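Local coordinates for outer membrane protein (Tpn50) (Borrelia burgdorferi, PDB 3OON) that probably binds peptidoglycan through this OmpA-like C-terminal domain, helping to tie the outer membrane to the cell wall, at residues A[9-23]-A[112-123]. Sequence-based numbering, arbitrary orientation.
Sequences NNKGINLSFDIEFYP and AKNRRVEITILN. With SO4 (sulfate ion), chain B.
F17 and V117 face each other in the apolar middle of two antiparallel strands, 12-20 and 114-122. The F17 ring starts from chi1 52°, with CG between the backbone N and carbonyl carbon, and leans across the partner strand: one face lies over V117 O, CE1 comes 3.6 Å from V117 CB, and the rim meets I119 CD1 at CZ (3.8 Å). I13, L15, I19, I119 and I121 extend this layer; helix 33-45 packs on F17, I19 and I121 through I39, I36 and L43. F21 closes one end, its edge against V117 CG2 and R115 CB. Paired backbone bonds run from I13-I121 to I19-R115, among them L15 N to I119 O at 2.7 Å.

On the other face the side chains are mostly polar. In one of its two modelled conformers, the D18 carboxylate stacks on the N114 amide, planes 15° apart, bonds to N1 and pairs with K35. R116 NH2 bridges E118 OE2 at 3.0 Å, and H56 takes the other carboxylate oxygen.

At the start of strand 114-122, R115, on the V117 face, donates from NH1 to the carbonyls of A112 and N114, leaving NE and NH2 to grip a sulfate, probably from the crystallisation liquor, at 2.8 Å from O2 and 2.9 Å from O1. With R73 and the backbone N atoms of E58 and Q59, it marks an anion site that may take a peptidoglycan carboxylate, as in OmpA-like relatives.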
ATOM      1  N   ASN A   9       4.202   9.583   6.035  1.00 38.87           N
ATOM      2  CA  ASN A   9       4.461  10.381   7.226  1.00 40.82           C
ATOM      3  C   ASN A   9       5.644  11.317   7.009  1.00 41.96           C
ATOM      4  O   ASN A   9       6.157  11.436   5.886  1.00 42.00           O
ATOM      5  CB  ASN A   9       4.586   9.509   8.496  1.00 40.42           C
ATOM      6  CG  ASN A   9       5.746   8.533   8.446  1.00 40.40           C
ATOM      7  OD1 ASN A   9       6.739   8.752   7.759  1.00 40.42           O
ATOM      8  ND2 ASN A   9       5.629   7.448   9.204  1.00 40.95           N
ATOM      9  N   ASN A  10       6.052  12.009   8.064  1.00 43.49           N
ATOM     10  CA  ASN A  10       7.187  12.923   8.000  1.00 44.71           C
ATOM     11  C   ASN A  10       8.519  12.223   7.696  1.00 43.94           C
ATOM     12  O   ASN A  10       9.463  12.867   7.222  1.00 44.52           O
ATOM     13  CB  ASN A  10       7.282  13.712   9.307  1.00 46.05           C
ATOM     14  CG  ASN A  10       7.199  12.817  10.525  1.00 47.52           C
ATOM     15  OD1 ASN A  10       8.173  12.172  10.897  1.00 49.98           O
ATOM     16  ND2 ASN A  10       6.028  12.765  11.145  1.00 49.17           N
ATOM     17  N   LYS A  11       8.582  10.913   7.961  1.00 42.37           N
ATOM     18  CA  LYS A  11       9.797  10.104   7.750  1.00 41.07           C
ATOM     19  C   LYS A  11       9.929   9.550   6.328  1.00 39.62           C
ATOM     20  O   LYS A  11      11.036   9.254   5.865  1.00 39.21           O
ATOM     21  CB  LYS A  11       9.837   8.934   8.739  1.00 41.17           C
ATOM     22  CG  LYS A  11       9.788   9.335  10.210  1.00 42.78           C
ATOM     23  CD  LYS A  11       9.477   8.135  11.109  1.00 44.20           C
ATOM     24  CE  LYS A  11      10.711   7.294  11.366  1.00 44.08           C
ATOM     25  NZ  LYS A  11      10.566   6.430  12.564  1.00 44.30           N
ATOM     26  N   GLY A  12       8.794   9.400   5.651  1.00 37.85           N
ATOM     27  CA  GLY A  12       8.750   8.808   4.318  1.00 35.70           C
ATOM     28  C   GLY A  12       7.433   8.094   4.070  1.00 33.85           C
ATOM     29  O   GLY A  12       6.377   8.517   4.552  1.00 34.25           O
ATOM     30  N   ILE A  13       7.499   7.009   3.310  1.00 31.71           N
ATOM     31  CA  ILE A  13       6.312   6.232   2.997  1.00 29.69           C
ATOM     32  C   ILE A  13       6.314   4.996   3.893  1.00 28.08           C
ATOM     33  O   ILE A  13       7.182   4.134   3.765  1.00 26.86           O
ATOM     34  CB  ILE A  13       6.282   5.823   1.499  1.00 29.88           C
ATOM     35  CG1 ILE A  13       6.330   7.060   0.592  1.00 31.62           C
ATOM     36  CG2 ILE A  13       5.049   4.977   1.203  1.00 29.47           C
ATOM     37  CD1 ILE A  13       6.538   6.740  -0.889  1.00 31.76           C
ATOM     38  N   ASN A  14       5.335   4.917   4.795  1.00 26.74           N
ATOM     39  CA  ASN A  14       5.208   3.798   5.731  1.00 26.08           C
ATOM     40  C   ASN A  14       4.438   2.620   5.118  1.00 24.97           C
ATOM     41  O   ASN A  14       3.335   2.794   4.584  1.00 24.94           O
ATOM     42  CB  ASN A  14       4.490   4.275   7.002  1.00 26.70           C
ATOM     43  CG  ASN A  14       4.536   3.264   8.125  1.00 28.42           C
ATOM     44  OD1 ASN A  14       5.497   3.214   8.911  1.00 33.35           O
ATOM     45  ND2 ASN A  14       3.492   2.476   8.237  1.00 28.87           N
ATOM     46  N   LEU A  15       5.032   1.433   5.205  1.00 23.59           N
ATOM     47  CA  LEU A  15       4.398   0.188   4.795  1.00 23.65           C
ATOM     48  C   LEU A  15       4.116  -0.609   6.058  1.00 23.96           C
ATOM     49  O   LEU A  15       5.040  -1.071   6.733  1.00 23.91           O
ATOM     50  CB  LEU A  15       5.305  -0.620   3.850  1.00 23.38           C
ATOM     51  CG  LEU A  15       5.987   0.087   2.670  1.00 24.62           C
ATOM     52  CD1 LEU A  15       6.773  -0.932   1.821  1.00 23.66           C
ATOM     53  CD2 LEU A  15       4.965   0.814   1.826  1.00 27.02           C
ATOM     54  N   SER A  16       2.846  -0.745   6.410  1.00 24.46           N
ATOM     55  CA  SER A  16       2.518  -1.523   7.600  1.00 26.12           C
ATOM     56  C   SER A  16       1.774  -2.790   7.202  1.00 25.86           C
ATOM     57  O   SER A  16       0.894  -2.776   6.336  1.00 26.29           O
ATOM     58  CB  SER A  16       1.748  -0.694   8.632  1.00 27.10           C
ATOM     59  OG  SER A  16       0.430  -0.463   8.224  1.00 32.68           O
ATOM     60  N   PHE A  17       2.165  -3.900   7.805  1.00 26.42           N
ATOM     61  CA  PHE A  17       1.629  -5.192   7.431  1.00 27.42           C
ATOM     62  C   PHE A  17       1.840  -6.155   8.585  1.00 28.64           C
ATOM     63  O   PHE A  17       2.441  -5.797   9.599  1.00 29.34           O
ATOM     64  CB  PHE A  17       2.307  -5.708   6.151  1.00 26.52           C
ATOM     65  CG  PHE A  17       3.803  -5.700   6.212  1.00 25.37           C
ATOM     66  CD1 PHE A  17       4.500  -6.840   6.567  1.00 26.11           C
ATOM     67  CD2 PHE A  17       4.519  -4.537   5.927  1.00 24.20           C
ATOM     68  CE1 PHE A  17       5.907  -6.826   6.644  1.00 26.32           C
ATOM     69  CE2 PHE A  17       5.910  -4.511   6.001  1.00 24.34           C
ATOM     70  CZ  PHE A  17       6.606  -5.661   6.358  1.00 25.32           C
ATOM     71  N   ASP A  18       1.348  -7.377   8.456  0.50 29.71           N
ATOM     72  CA  ASP A  18       1.591  -8.363   9.504  0.50 30.56           C
ATOM     73  C   ASP A  18       2.082  -9.682   8.928  0.50 31.09           C
ATOM     74  O   ASP A  18       1.540 -10.203   7.946  0.50 31.85           O
ATOM     75  CB  ASP A  18       0.370  -8.559  10.404  0.50 31.27           C
ATOM     76  CG  ASP A  18      -0.780  -9.206   9.682  0.50 32.38           C
ATOM     77  OD1 ASP A  18      -0.700  -9.329   8.448  0.50 34.14           O
ATOM     78  OD2 ASP A  18      -1.765  -9.597  10.345  0.50 34.34           O
ATOM     79  N   ILE A  19       3.122 -10.201   9.567  1.00 31.15           N
ATOM     80  CA  ILE A  19       3.853 -11.373   9.101  1.00 32.04           C
ATOM     81  C   ILE A  19       3.693 -12.414  10.174  1.00 33.09           C
ATOM     82  O   ILE A  19       3.935 -12.132  11.352  1.00 33.07           O
ATOM     83  CB  ILE A  19       5.371 -11.069   8.936  1.00 31.91           C
ATOM     84  CG1 ILE A  19       5.625 -10.068   7.800  1.00 31.74           C
ATOM     85  CG2 ILE A  19       6.194 -12.371   8.760  1.00 32.56           C
ATOM     86  CD1 ILE A  19       5.391 -10.605   6.376  1.00 33.40           C
ATOM     87  N   GLU A  20       3.281 -13.614   9.774  1.00 34.21           N
ATOM     88  CA  GLU A  20       3.203 -14.728  10.698  1.00 35.58           C
ATOM     89  C   GLU A  20       4.602 -15.231  10.997  1.00 35.36           C
ATOM     90  O   GLU A  20       5.346 -15.603  10.081  1.00 35.50           O
ATOM     91  CB  GLU A  20       2.350 -15.852  10.117  1.00 36.68           C
ATOM     92  CG  GLU A  20       0.878 -15.510  10.052  1.00 39.60           C
ATOM     93  CD  GLU A  20      -0.017 -16.723   9.857  1.00 43.56           C
ATOM     94  OE1 GLU A  20       0.255 -17.793  10.441  1.00 44.26           O
ATOM     95  OE2 GLU A  20      -1.012 -16.590   9.120  1.00 46.57           O
ATOM     96  N   PHE A  21       4.963 -15.190  12.277  1.00 35.01           N
ATOM     97  CA  PHE A  21       6.174 -15.814  12.787  1.00 35.12           C
ATOM     98  C   PHE A  21       5.759 -17.004  13.632  1.00 36.90           C
ATOM     99  O   PHE A  21       4.702 -16.986  14.261  1.00 37.07           O
ATOM    100  CB  PHE A  21       6.958 -14.838  13.674  1.00 34.05           C
ATOM    101  CG  PHE A  21       7.580 -13.696  12.928  1.00 31.83           C
ATOM    102  CD1 PHE A  21       8.822 -13.843  12.311  1.00 30.28           C
ATOM    103  CD2 PHE A  21       6.941 -12.468  12.863  1.00 31.48           C
ATOM    104  CE1 PHE A  21       9.410 -12.769  11.623  1.00 29.45           C
ATOM    105  CE2 PHE A  21       7.517 -11.394  12.181  1.00 30.06           C
ATOM    106  CZ  PHE A  21       8.749 -11.546  11.559  1.00 29.47           C
ATOM    107  N   TYR A  22       6.580 -18.043  13.650  1.00 38.61           N
ATOM    108  CA  TYR A  22       6.328 -19.146  14.567  1.00 40.42           C
ATOM    109  C   TYR A  22       6.425 -18.634  16.005  1.00 41.03           C
ATOM    110  O   TYR A  22       7.179 -17.696  16.267  1.00 40.42           O
ATOM    111  CB  TYR A  22       7.294 -20.290  14.297  1.00 41.21           C
ATOM    112  CG  TYR A  22       6.960 -21.051  13.029  1.00 41.89           C
ATOM    113  CD1 TYR A  22       5.838 -21.889  12.967  1.00 43.54           C
ATOM    114  CD2 TYR A  22       7.757 -20.933  11.894  1.00 41.78           C
ATOM    115  CE1 TYR A  22       5.525 -22.593  11.802  1.00 44.02           C
ATOM    116  CE2 TYR A  22       7.456 -21.633  10.723  1.00 43.27           C
ATOM    117  CZ  TYR A  22       6.339 -22.463  10.687  1.00 43.91           C
ATOM    118  OH  TYR A  22       6.028 -23.155   9.534  1.00 44.68           O
ATOM    119  N   PRO A  23       5.653 -19.237  16.936  1.00 42.26           N
ATOM    120  CA  PRO A  23       5.532 -18.694  18.294  1.00 42.41           C
ATOM    121  C   PRO A  23       6.890 -18.412  18.925  1.00 41.77           C
ATOM    122  O   PRO A  23       7.781 -19.265  18.864  1.00 42.42           O
ATOM    123  CB  PRO A  23       4.821 -19.812  19.070  1.00 43.48           C
ATOM    124  CG  PRO A  23       4.107 -20.615  18.040  1.00 44.21           C
ATOM    125  CD  PRO A  23       4.889 -20.486  16.760  1.00 43.23           C
ATOM    126  N   ALA A 112      -2.925 -15.811  14.220  1.00 48.86           N
ATOM    127  CA  ALA A 112      -2.523 -15.712  15.623  1.00 48.45           C
ATOM    128  C   ALA A 112      -1.014 -15.558  15.758  1.00 47.49           C
ATOM    129  O   ALA A 112      -0.534 -14.914  16.695  1.00 47.60           O
ATOM    130  CB  ALA A 112      -3.002 -16.927  16.401  1.00 49.70           C
ATOM    131  N   LYS A 113      -0.277 -16.160  14.825  1.00 46.49           N
ATOM    132  CA  LYS A 113       1.180 -16.014  14.745  1.00 44.89           C
ATOM    133  C   LYS A 113       1.545 -14.626  14.204  1.00 43.26           C
ATOM    134  O   LYS A 113       2.707 -14.200  14.284  1.00 42.24           O
ATOM    135  CB  LYS A 113       1.773 -17.085  13.827  1.00 45.30           C
ATOM    136  CG  LYS A 113       1.668 -18.522  14.338  1.00 47.34           C
ATOM    137  CD  LYS A 113       2.048 -19.501  13.225  1.00 49.94           C
ATOM    138  CE  LYS A 113       1.269 -20.818  13.304  1.00 52.07           C
ATOM    139  NZ  LYS A 113       1.624 -21.625  14.511  1.00 53.73           N
ATOM    140  N   ASN A 114       0.544 -13.936  13.654  1.00 42.29           N
ATOM    141  CA  ASN A 114       0.718 -12.609  13.049  1.00 41.14           C
ATOM    142  C   ASN A 114       1.292 -11.543  13.983  1.00 39.36           C
ATOM    143  O   ASN A 114       0.734 -11.254  15.041  1.00 39.12           O
ATOM    144  CB  ASN A 114      -0.604 -12.103  12.458  1.00 41.84           C
ATOM    145  CG  ASN A 114      -0.764 -12.444  10.986  1.00 44.17           C
ATOM    146  OD1 ASN A 114       0.195 -12.396  10.205  1.00 46.91           O
ATOM    147  ND2 ASN A 114      -1.989 -12.752  10.589  1.00 46.12           N
ATOM    148  N   ARG A 115       2.403 -10.947  13.556  1.00 37.65           N
ATOM    149  CA  ARG A 115       3.044  -9.865  14.293  1.00 35.73           C
ATOM    150  C   ARG A 115       3.297  -8.665  13.376  1.00 34.80           C
ATOM    151  O   ARG A 115       3.589  -8.822  12.183  1.00 33.81           O
ATOM    152  CB  ARG A 115       4.367 -10.333  14.907  1.00 35.63           C
ATOM    153  CG  ARG A 115       4.236 -11.407  15.978  1.00 36.46           C
ATOM    154  CD  ARG A 115       3.488 -10.880  17.181  1.00 36.53           C
ATOM    155  NE  ARG A 115       3.323 -11.904  18.214  1.00 38.82           N
ATOM    156  CZ  ARG A 115       2.307 -12.767  18.277  1.00 40.95           C
ATOM    157  NH1 ARG A 115       1.341 -12.761  17.357  1.00 41.99           N
ATOM    158  NH2 ARG A 115       2.260 -13.656  19.261  1.00 41.88           N
ATOM    159  N   ARG A 116       3.194  -7.476  13.959  1.00 33.87           N
ATOM    160  CA  ARG A 116       3.313  -6.228  13.230  1.00 33.04           C
ATOM    161  C   ARG A 116       4.756  -5.978  12.811  1.00 31.66           C
ATOM    162  O   ARG A 116       5.688  -6.147  13.606  1.00 30.78           O
ATOM    163  CB  ARG A 116       2.815  -5.063  14.091  1.00 34.00           C
ATOM    164  CG  ARG A 116       1.307  -5.096  14.412  1.00 37.94           C
ATOM    165  CD  ARG A 116       0.917  -3.961  15.360  1.00 43.44           C
ATOM    166  NE  ARG A 116       1.713  -2.755  15.101  1.00 48.09           N
ATOM    167  CZ  ARG A 116       2.570  -2.201  15.959  1.00 48.97           C
ATOM    168  NH1 ARG A 116       2.748  -2.709  17.175  1.00 48.58           N
ATOM    169  NH2 ARG A 116       3.237  -1.117  15.594  1.00 50.61           N
ATOM    170  N   VAL A 117       4.920  -5.594  11.545  1.00 30.38           N
ATOM    171  CA  VAL A 117       6.196  -5.125  11.012  1.00 29.28           C
ATOM    172  C   VAL A 117       5.879  -3.861  10.241  1.00 28.51           C
ATOM    173  O   VAL A 117       4.826  -3.745   9.605  1.00 29.03           O
ATOM    174  CB  VAL A 117       6.896  -6.145  10.060  1.00 29.60           C
ATOM    175  CG1 VAL A 117       8.289  -5.637   9.642  1.00 29.41           C
ATOM    176  CG2 VAL A 117       7.055  -7.497  10.701  1.00 31.03           C
ATOM    177  N   GLU A 118       6.782  -2.897  10.313  1.00 26.90           N
ATOM    178  CA  GLU A 118       6.653  -1.713   9.505  1.00 26.12           C
ATOM    179  C   GLU A 118       7.941  -1.576   8.746  1.00 24.40           C
ATOM    180  O   GLU A 118       9.016  -1.895   9.272  1.00 24.19           O
ATOM    181  CB  GLU A 118       6.416  -0.466  10.353  1.00 26.91           C
ATOM    182  CG  GLU A 118       5.062  -0.422  11.043  1.00 29.31           C
ATOM    183  CD  GLU A 118       5.124  -0.969  12.455  1.00 32.81           C
ATOM    184  OE1 GLU A 118       6.080  -0.607  13.196  1.00 34.01           O
ATOM    185  OE2 GLU A 118       4.222  -1.760  12.818  1.00 35.21           O
ATOM    186  N   ILE A 119       7.823  -1.123   7.507  1.00 23.19           N
ATOM    187  CA  ILE A 119       8.971  -0.730   6.719  1.00 22.63           C
ATOM    188  C   ILE A 119       8.695   0.676   6.195  1.00 23.50           C
ATOM    189  O   ILE A 119       7.641   0.933   5.587  1.00 25.27           O
ATOM    190  CB  ILE A 119       9.211  -1.679   5.544  1.00 22.72           C
ATOM    191  CG1 ILE A 119       9.573  -3.082   6.042  1.00 22.75           C
ATOM    192  CG2 ILE A 119      10.331  -1.135   4.645  1.00 22.34           C
ATOM    193  CD1 ILE A 119       9.727  -4.131   4.937  1.00 24.27           C
ATOM    194  N   THR A 120       9.620   1.591   6.439  1.00 23.70           N
ATOM    195  CA  THR A 120       9.480   2.955   5.942  1.00 24.69           C
ATOM    196  C   THR A 120      10.469   3.225   4.813  1.00 24.83           C
ATOM    197  O   THR A 120      11.673   3.029   4.979  1.00 24.87           O
ATOM    198  CB  THR A 120       9.643   3.980   7.071  1.00 24.99           C
ATOM    199  OG1 THR A 120       8.672   3.711   8.092  1.00 26.20           O
ATOM    200  CG2 THR A 120       9.427   5.410   6.560  1.00 26.48           C
ATOM    201  N   ILE A 121       9.950   3.660   3.668  1.00 25.37           N
ATOM    202  CA  ILE A 121      10.804   4.114   2.574  1.00 26.72           C
ATOM    203  C   ILE A 121      11.200   5.530   2.944  1.00 28.44           C
ATOM    204  O   ILE A 121      10.377   6.450   2.899  1.00 29.13           O
ATOM    205  CB  ILE A 121      10.098   4.070   1.208  1.00 26.12           C
ATOM    206  CG1 ILE A 121       9.543   2.663   0.945  1.00 26.14           C
ATOM    207  CG2 ILE A 121      11.077   4.467   0.096  1.00 27.40           C
ATOM    208  CD1 ILE A 121       8.583   2.583  -0.246  1.00 27.54           C
ATOM    209  N   LEU A 122      12.452   5.687   3.365  1.00 30.31           N
ATOM    210  CA  LEU A 122      12.920   6.953   3.923  1.00 32.55           C
ATOM    211  C   LEU A 122      13.141   7.980   2.833  1.00 34.79           C
ATOM    212  O   LEU A 122      13.677   7.668   1.771  1.00 35.12           O
ATOM    213  CB  LEU A 122      14.210   6.750   4.727  1.00 32.45           C
ATOM    214  CG  LEU A 122      14.138   5.765   5.898  1.00 31.43           C
ATOM    215  CD1 LEU A 122      15.528   5.535   6.461  1.00 31.52           C
ATOM    216  CD2 LEU A 122      13.160   6.242   6.999  1.00 31.89           C
ATOM    217  N   ASN A 123      12.720   9.205   3.118  1.00 37.70           N
ATOM    218  CA  ASN A 123      12.839  10.318   2.180  1.00 40.60           C
ATOM    219  C   ASN A 123      14.247  10.536   1.629  1.00 41.78           C
ATOM    220  O   ASN A 123      14.444  10.539   0.405  1.00 43.46           O
ATOM    221  CB  ASN A 123      12.320  11.595   2.828  1.00 41.95           C
ATOM    222  CG  ASN A 123      10.895  11.896   2.440  1.00 44.35           C
ATOM    223  OD1 ASN A 123       9.964  11.647   3.209  1.00 46.46           O
ATOM    224  ND2 ASN A 123      10.711  12.436   1.235  1.00 47.63           N
TER
HETATM  225  S   SO4 B 401       5.731 -12.585  20.905  1.00 38.67           S
HETATM  226  O1  SO4 B 401       4.504 -13.343  21.140  1.00 38.65           O
HETATM  227  O2  SO4 B 401       5.496 -11.543  19.913  1.00 37.20           O
HETATM  228  O3  SO4 B 401       6.131 -11.981  22.175  1.00 39.61           O
HETATM  229  O4  SO4 B 401       6.772 -13.504  20.458  1.00 38.63           O
HETATM  230  O   HOH W   1      11.452  13.169   5.778  1.00 56.93           O
HETATM  231  O   HOH W   2       4.253 -15.456  16.337  1.00 40.09           O